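Local structure of uncharacterized protein (Vibrio parahaemolyticus, 1ZBP) at residues M55-I58 with K59-E63; F135-D139 with T140-D144; M248-P251 with I252-Q256. The protein is of unknown function but belongs to the ImpE family, which suggests a possible link to type VI secretion. All coordinates share one frame; numbering follows the deposited sequence.

Interaction 1 of 3, residues M55-I58 with K59-E63; sequences MQSI and KLFPE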
loop_
_atom_site.group_PDB
_atom_site.type_symbol
_atom_site.label_atom_id
_atom_site.label_comp_id
_atom_site.label_asym_id
_atom_site.label_seq_id
_atom_site.Cartn_x
_atom_site.Cartn_y
_atom_site.Cartn_z
HETATM N N MSE A 55 0.991 14.646 16.456
HETATM C CA MSE A 55 0.214 15.263 17.521
HETATM C C MSE A 55 0.937 16.525 18.000
HETATM O O MSE A 55 0.298 17.531 18.312
HETATM C CB MSE A 55 0.004 14.284 18.686
HETATM C CG MSE A 55 -0.882 13.076 18.349
HETATM SE SE MSE A 55 -1.517 12.054 19.904
HETATM C CE MSE A 55 -0.176 10.651 20.001
ATOM N N GLN A 56 2.266 16.482 18.033
ATOM C CA GLN A 56 3.048 17.632 18.469
ATOM C C GLN A 56 3.016 18.794 17.489
ATOM O O GLN A 56 2.843 19.944 17.894
ATOM C CB GLN A 56 4.483 17.210 18.747
ATOM C CG GLN A 56 4.570 16.292 19.941
ATOM C CD GLN A 56 5.968 16.150 20.488
ATOM O OE1 GLN A 56 6.870 15.631 19.824
ATOM N NE2 GLN A 56 6.162 16.626 21.712
ATOM N N SER A 57 3.176 18.497 16.204
ATOM C CA SER A 57 3.138 19.533 15.179
ATOM C C SER A 57 1.799 20.285 15.173
ATOM O O SER A 57 1.735 21.452 14.777
ATOM C CB SER A 57 3.406 18.928 13.793
ATOM O OG SER A 57 4.780 18.614 13.634
ATOM N N ILE A 58 0.734 19.619 15.612
ATOM C CA ILE A 58 -0.581 20.253 15.653
ATOM C C ILE A 58 -0.578 21.307 16.742
ATOM O O ILE A 58 -1.101 22.408 16.555
ATOM C CB ILE A 58 -1.688 19.217 15.930
ATOM C CG1 ILE A 58 -1.940 18.407 14.655
ATOM C CG2 ILE A 58 -2.965 19.904 16.418
ATOM C CD1 ILE A 58 -2.872 17.239 14.845
ATOM N N LYS A 59 0.023 20.968 17.879
ATOM C CA LYS A 59 0.104 21.896 19.003
ATOM C C LYS A 59 0.988 23.074 18.652
ATOM O O LYS A 59 0.643 24.227 18.922
ATOM C CB LYS A 59 0.690 21.224 20.241
ATOM C CG LYS A 59 -0.182 20.165 20.842
ATOM C CD LYS A 59 0.434 19.643 22.111
ATOM C CE LYS A 59 -0.434 18.569 22.712
ATOM N NZ LYS A 59 0.113 18.113 24.018
ATOM N N LEU A 60 2.129 22.774 18.041
ATOM C CA LEU A 60 3.095 23.793 17.682
ATOM C C LEU A 60 2.730 24.630 16.489
ATOM O O LEU A 60 3.052 25.815 16.438
ATOM C CB LEU A 60 4.454 23.148 17.431
ATOM C CG LEU A 60 5.174 22.464 18.592
ATOM C CD1 LEU A 60 6.551 22.050 18.094
ATOM C CD2 LEU A 60 5.300 23.408 19.787
ATOM N N PHE A 61 2.054 24.007 15.526
ATOM C CA PHE A 61 1.681 24.678 14.273
ATOM C C PHE A 61 0.234 24.365 13.875
ATOM O O PHE A 61 -0.024 23.841 12.783
ATOM C CB PHE A 61 2.634 24.217 13.158
ATOM C CG PHE A 61 4.094 24.207 13.566
ATOM C CD1 PHE A 61 4.835 25.388 13.605
ATOM C CD2 PHE A 61 4.720 23.016 13.922
ATOM C CE1 PHE A 61 6.176 25.378 13.985
ATOM C CE2 PHE A 61 6.058 22.999 14.305
ATOM C CZ PHE A 61 6.792 24.183 14.337
ATOM N N PRO A 62 -0.732 24.702 14.749
ATOM C CA PRO A 62 -2.152 24.450 14.492
ATOM C C PRO A 62 -2.657 24.991 13.159
ATOM O O PRO A 62 -3.759 24.655 12.719
ATOM C CB PRO A 62 -2.841 25.114 15.683
ATOM C CG PRO A 62 -1.910 26.231 16.030
ATOM C CD PRO A 62 -0.570 25.560 15.937
ATOM N N GLU A 63 -1.857 25.834 12.518
ATOM C CA GLU A 63 -2.246 26.403 11.234
ATOM C C GLU A 63 -2.173 25.334 10.137
ATOM O O GLU A 63 -2.792 25.477 9.086
ATOM C CB GLU A 63 -1.338 27.584 10.881
ATOM C CG GLU A 63 0.143 27.229 10.805
ATOM C CD GLU A 63 0.937 27.761 11.987
ATOM O OE1 GLU A 63 0.491 27.584 13.149
ATOM O OE2 GLU A 63 2.023 28.338 11.747
#
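Ser57 and Phe61 meet where the helix 47-60 runs out. Phe61 N donates to Ser57 O at 2.7 Å, but the bond is bent, with an N-H...O angle of 141°, and the donor lies above the carbonyl plane. The same oxygen is also packed against carbon: Phe61 CB is 3.3 Å from Ser57 O, and the ring approaches it obliquely through CD2. With CG anti to its own carbonyl carbon (chi1 -45°), the Phe61 ring stands beside its backbone N, back toward the preceding turn. There Leu60 CB lies 3.4 Å above one ring face, offset toward the rim, so a neighbour in sequence covers part of the aromatic surface.

One residue earlier the pairing is more regular. Leu60 N reaches Gln56 O at 2.9 Å with an N-H...O angle of 165°, and Leu60 CG settles at 3.5 Å from that same Gln56 O. Lys59 N makes a weak bond to Met55 O, while the extended Lys59 chain leads away from the backbone. Ile58 O would be next in the series, but it faces Pro62, whose ring nitrogen carries no hydrogen. Pro62 CB and Pro62 CD each come to 3.3 Å from Ile58 O, replacing a donor with two carbons of the ring. Phe61 departs from helical backbone angles, and the proline directly after it is a textbook helix-ending residue.

Further out, Ser57 OG makes a weak hydrogen bond to Gln53 O one turn back. Ser57, Leu60 and Phe61 touch Arg34 of helix 31-44, where Ser57 also meets Ile38. Ile58 packs on Leu65 and Ala68 of helix 65-84, and Met55, a selenomethionine, touches Arg72 there, so this surface helix end contacts both the preceding and the following helix.

Interaction 2 of 3, residues F135-D139 with T140-D144; sequences FLAND and TSFSD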
loop_
_atom_site.group_PDB
_atom_site.type_symbol
_atom_site.label_atom_id
_atom_site.label_comp_id
_atom_site.label_asym_id
_atom_site.label_seq_id
_atom_site.Cartn_x
_atom_site.Cartn_y
_atom_site.Cartn_z
ATOM N N PHE A 135 -8.210 -5.750 -18.605
ATOM C CA PHE A 135 -8.040 -4.320 -18.432
ATOM C C PHE A 135 -7.249 -3.662 -19.541
ATOM O O PHE A 135 -6.527 -4.305 -20.305
ATOM C CB PHE A 135 -7.329 -4.036 -17.107
ATOM C CG PHE A 135 -8.244 -4.032 -15.921
ATOM C CD1 PHE A 135 -8.966 -2.890 -15.599
ATOM C CD2 PHE A 135 -8.388 -5.158 -15.130
ATOM C CE1 PHE A 135 -9.818 -2.869 -14.532
ATOM C CE2 PHE A 135 -9.250 -5.145 -14.046
ATOM C CZ PHE A 135 -9.959 -3.998 -13.743
ATOM N N LEU A 136 -7.409 -2.351 -19.615
ATOM C CA LEU A 136 -6.681 -1.528 -20.561
ATOM C C LEU A 136 -5.671 -0.834 -19.655
ATOM O O LEU A 136 -6.054 -0.046 -18.792
ATOM C CB LEU A 136 -7.609 -0.504 -21.206
ATOM C CG LEU A 136 -7.815 -0.665 -22.707
ATOM C CD1 LEU A 136 -8.493 -1.982 -22.994
ATOM C CD2 LEU A 136 -8.650 0.493 -23.223
ATOM N N ALA A 137 -4.393 -1.153 -19.822
ATOM C CA ALA A 137 -3.356 -0.559 -18.981
ATOM C C ALA A 137 -2.450 0.343 -19.798
ATOM O O ALA A 137 -1.679 -0.124 -20.629
ATOM C CB ALA A 137 -2.542 -1.647 -18.289
ATOM N N ASN A 138 -2.543 1.643 -19.537
ATOM C CA ASN A 138 -1.771 2.641 -20.270
ATOM C C ASN A 138 -2.209 2.542 -21.736
ATOM O O ASN A 138 -1.374 2.502 -22.646
ATOM C CB ASN A 138 -0.259 2.371 -20.151
ATOM C CG ASN A 138 0.278 2.570 -18.726
ATOM O OD1 ASN A 138 1.387 2.124 -18.403
ATOM N ND2 ASN A 138 -0.502 3.244 -17.874
ATOM N N ASP A 139 -3.523 2.465 -21.953
ATOM C CA ASP A 139 -4.093 2.395 -23.297
ATOM C C ASP A 139 -3.788 1.076 -24.039
ATOM O O ASP A 139 -4.087 0.949 -25.226
ATOM C CB ASP A 139 -3.582 3.599 -24.112
ATOM C CG ASP A 139 -4.464 3.937 -25.314
ATOM O OD1 ASP A 139 -4.050 4.795 -26.133
ATOM O OD2 ASP A 139 -5.569 3.368 -25.439
ATOM N N THR A 140 -3.192 0.095 -23.361
ATOM C CA THR A 140 -2.890 -1.192 -24.014
ATOM C C THR A 140 -3.811 -2.279 -23.461
ATOM O O THR A 140 -4.044 -2.334 -22.261
ATOM C CB THR A 140 -1.416 -1.606 -23.784
ATOM O OG1 THR A 140 -0.538 -0.659 -24.415
ATOM C CG2 THR A 140 -1.159 -2.996 -24.373
ATOM N N SER A 141 -4.341 -3.132 -24.332
ATOM C CA SER A 141 -5.249 -4.175 -23.886
ATOM C C SER A 141 -4.564 -5.433 -23.331
ATOM O O SER A 141 -3.585 -5.924 -23.889
ATOM C CB SER A 141 -6.193 -4.568 -25.022
ATOM O OG SER A 141 -7.241 -5.427 -24.548
ATOM N N PHE A 142 -5.090 -5.942 -22.221
ATOM C CA PHE A 142 -4.579 -7.142 -21.546
ATOM C C PHE A 142 -5.805 -7.962 -21.103
ATOM O O PHE A 142 -6.764 -7.405 -20.565
ATOM C CB PHE A 142 -3.746 -6.739 -20.318
ATOM C CG PHE A 142 -2.458 -6.039 -20.665
ATOM C CD1 PHE A 142 -1.357 -6.762 -21.117
ATOM C CD2 PHE A 142 -2.362 -4.652 -20.590
ATOM C CE1 PHE A 142 -0.174 -6.114 -21.500
ATOM C CE2 PHE A 142 -1.190 -3.998 -20.970
ATOM C CZ PHE A 142 -0.088 -4.730 -21.430
ATOM N N SER A 143 -5.774 -9.277 -21.310
ATOM C CA SER A 143 -6.912 -10.129 -20.952
ATOM C C SER A 143 -7.061 -10.420 -19.464
ATOM O O SER A 143 -8.074 -10.985 -19.047
ATOM C CB SER A 143 -6.825 -11.463 -21.681
ATOM O OG SER A 143 -5.753 -12.227 -21.164
ATOM N N ASP A 144 -6.063 -10.039 -18.668
ATOM C CA ASP A 144 -6.118 -10.283 -17.234
ATOM C C ASP A 144 -5.052 -9.510 -16.459
ATOM O O ASP A 144 -3.968 -9.236 -16.972
ATOM C CB ASP A 144 -5.999 -11.785 -16.976
ATOM C CG ASP A 144 -6.287 -12.164 -15.532
ATOM O OD1 ASP A 144 -7.020 -11.415 -14.854
ATOM O OD2 ASP A 144 -5.801 -13.225 -15.086
#
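Phe135 and Phe142 pair across a tight antiparallel beta hairpin, in which strand 135-137 turns directly into strand 140-147 within an eight-stranded antiparallel sheet. They form a hydrogen-bonded pair. Phe142 N meets Phe135 O at 2.9 Å almost head-on, with a C=O...N angle of 174°, and Phe135 N returns the bond to Phe142 O. Nearer the turn, Ala137 N reaches Thr140 O at 2.7 Å in the carbonyl plane. That oxygen also receives a CA-H...O contact, Leu136 CA to Thr140 O at 3.2 Å. The closing bond, Thr140 N to Ala137 O at 3.1 Å, is less ideally directed: the donor stands well above the carbonyl plane, with a C=O...N angle of only 105°.

Side chains meet diagonally on the face shared by Phe135, Ala137 and Phe142. Phe142 carries CG anti to its carbonyl carbon (chi1 -68°), which directs the ring toward the turn rather than toward Phe135. Its CD2 rests obliquely on Ala137 CB at 3.8 Å, while the ring edge lies in plane with Ala137 O, CE2 being 3.9 Å from that oxygen. On the other face Leu136 and Ser141 form the non-hydrogen-bonded pair, and Leu136 CD1 comes to 4.0 Å from both Ser141 CB and Ser141 OG.

Strand 257-260 flanks the hairpin beside strand 135-137: Leu136 shares a backbone hydrogen bond with Gln259, and Phe135 packs on Leu258 and Val260. Beyond the paired region, Asp144 OD2 makes a salt bridge to Arg130 NH2. Asn138 and Asp139 occupy the corner with positive phi values, as a type I' turn requires. The twist of this turn suits that of the strands, and it is typical of two-residue beta hairpins such as this one.

Interaction 3 of 3, residues M248-P251 with I252-Q256; sequences MALP and ISDLQ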
loop_
_atom_site.group_PDB
_atom_site.type_symbol
_atom_site.label_atom_id
_atom_site.label_comp_id
_atom_site.label_asym_id
_atom_site.label_seq_id
_atom_site.Cartn_x
_atom_site.Cartn_y
_atom_site.Cartn_z
HETATM N N MSE A 248 3.081 -10.403 -19.146
HETATM C CA MSE A 248 4.282 -9.722 -18.672
HETATM C C MSE A 248 4.185 -9.282 -17.203
HETATM O O MSE A 248 3.125 -9.366 -16.583
HETATM C CB MSE A 248 4.548 -8.487 -19.548
HETATM C CG MSE A 248 3.350 -7.514 -19.637
HETATM SE SE MSE A 248 3.666 -5.763 -20.498
HETATM C CE MSE A 248 3.831 -4.644 -18.921
ATOM N N ALA A 249 5.310 -8.824 -16.657
ATOM C CA ALA A 249 5.376 -8.325 -15.282
ATOM C C ALA A 249 5.535 -6.807 -15.410
ATOM O O ALA A 249 6.302 -6.327 -16.240
ATOM C CB ALA A 249 6.578 -8.931 -14.548
ATOM N N LEU A 250 4.800 -6.052 -14.603
ATOM C CA LEU A 250 4.868 -4.593 -14.667
ATOM C C LEU A 250 4.962 -3.989 -13.280
ATOM O O LEU A 250 4.150 -4.288 -12.413
ATOM C CB LEU A 250 3.622 -4.022 -15.363
ATOM C CG LEU A 250 3.494 -2.490 -15.411
ATOM C CD1 LEU A 250 4.415 -1.951 -16.509
ATOM C CD2 LEU A 250 2.045 -2.066 -15.684
ATOM N N PRO A 251 5.982 -3.154 -13.040
ATOM C CA PRO A 251 6.098 -2.539 -11.711
ATOM C C PRO A 251 4.971 -1.519 -11.554
ATOM O O PRO A 251 4.617 -0.821 -12.506
ATOM C CB PRO A 251 7.490 -1.907 -11.732
ATOM C CG PRO A 251 7.784 -1.716 -13.183
ATOM C CD PRO A 251 7.196 -2.938 -13.839
ATOM N N ILE A 252 4.394 -1.437 -10.363
ATOM C CA ILE A 252 3.279 -0.531 -10.144
ATOM C C ILE A 252 3.642 0.907 -10.518
ATOM O O ILE A 252 2.790 1.651 -11.003
ATOM C CB ILE A 252 2.768 -0.624 -8.681
ATOM C CG1 ILE A 252 1.366 -0.036 -8.594
ATOM C CG2 ILE A 252 3.717 0.079 -7.711
ATOM C CD1 ILE A 252 0.368 -0.788 -9.413
ATOM N N SER A 253 4.910 1.280 -10.338
ATOM C CA SER A 253 5.338 2.632 -10.666
ATOM C C SER A 253 5.211 2.956 -12.159
ATOM O O SER A 253 5.239 4.123 -12.545
ATOM C CB SER A 253 6.784 2.865 -10.205
ATOM O OG SER A 253 7.709 2.129 -10.987
ATOM N N ASP A 254 5.075 1.941 -13.004
ATOM C CA ASP A 254 4.940 2.207 -14.434
ATOM C C ASP A 254 3.499 2.126 -14.866
ATOM O O ASP A 254 3.207 2.100 -16.057
ATOM C CB ASP A 254 5.742 1.227 -15.278
ATOM C CG ASP A 254 7.224 1.354 -15.059
ATOM O OD1 ASP A 254 7.677 2.437 -14.625
ATOM O OD2 ASP A 254 7.939 0.365 -15.327
ATOM N N LEU A 255 2.597 2.063 -13.898
ATOM C CA LEU A 255 1.175 2.008 -14.202
ATOM C C LEU A 255 0.561 3.381 -13.919
ATOM O O LEU A 255 0.638 3.872 -12.792
ATOM C CB LEU A 255 0.493 0.945 -13.335
ATOM C CG LEU A 255 -1.016 0.798 -13.536
ATOM C CD1 LEU A 255 -1.297 0.257 -14.938
ATOM C CD2 LEU A 255 -1.598 -0.129 -12.481
ATOM N N GLN A 256 -0.036 3.992 -14.942
ATOM C CA GLN A 256 -0.677 5.299 -14.789
ATOM C C GLN A 256 -2.196 5.174 -14.664
ATOM O O GLN A 256 -2.791 5.798 -13.789
ATOM C CB GLN A 256 -0.366 6.236 -15.968
ATOM C CG GLN A 256 0.996 6.911 -15.942
ATOM C CD GLN A 256 2.121 5.967 -16.322
ATOM O OE1 GLN A 256 2.067 5.306 -17.365
ATOM N NE2 GLN A 256 3.154 5.902 -15.478
#
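Pro251 lays the outer corner of its ring against the Asp254 carboxylate, Pro251 CG lying 3.0 Å from Asp254 OD2. With CG anti to its own carbonyl carbon (chi1 -65°), Asp254 turns its carboxylate back beside its backbone N and against the Pro251 ring, the two side chains meeting at a slant. Beneath this overlap the backbone closes a turn: Asp254 N donates to Pro251 O at 2.8 Å, fairly straight at 160°, though the donor sits 48° out of the carbonyl plane. Leu255 N repeats the pattern to Ile252 O at 2.9 Å. These successive bonds to the third residue back are those of a short 3-10 turn, by which the edge strand 248-251 leaves its sheet on the way to strand 257-260 of the same sheet. Leu250 bridges strand and turn with its two methyls: CD1 touches Asp254 CB at 3.7 Å, and CD2 reaches Leu255 CB at 4.1 Å, the leucine side chains crossing at about a right angle. The Leu255 side chain also packs on Trp243 and Ile178. Buried Ile252 packs on Met208, Leu240, Trp243 and Ile178, while its backbone bonds to Lys241.

Interactions 2 and 3 belong to one neighbourhood and interaction 1 to another. The hairpin at 135-144 and the strand and turn at 248-256 have centres 11 Å apart, touch each other, and both reach the same eight-stranded sheet. Phe142 CE1 approaches the selenium of Met248 at 4.0 Å, and Ala137 CB meets Leu255 CD1 at 4.1 Å, so the hairpin face bearing Ala137 and Phe142 packs on residues of interaction 3. Interaction 1, in the helical N-terminal part, lies across the chain's centre: its centre is about 45 Å from that of interaction 2 and about 38 Å from that of interaction 3, with no touch. None of the three is tied to a known ligand or active site.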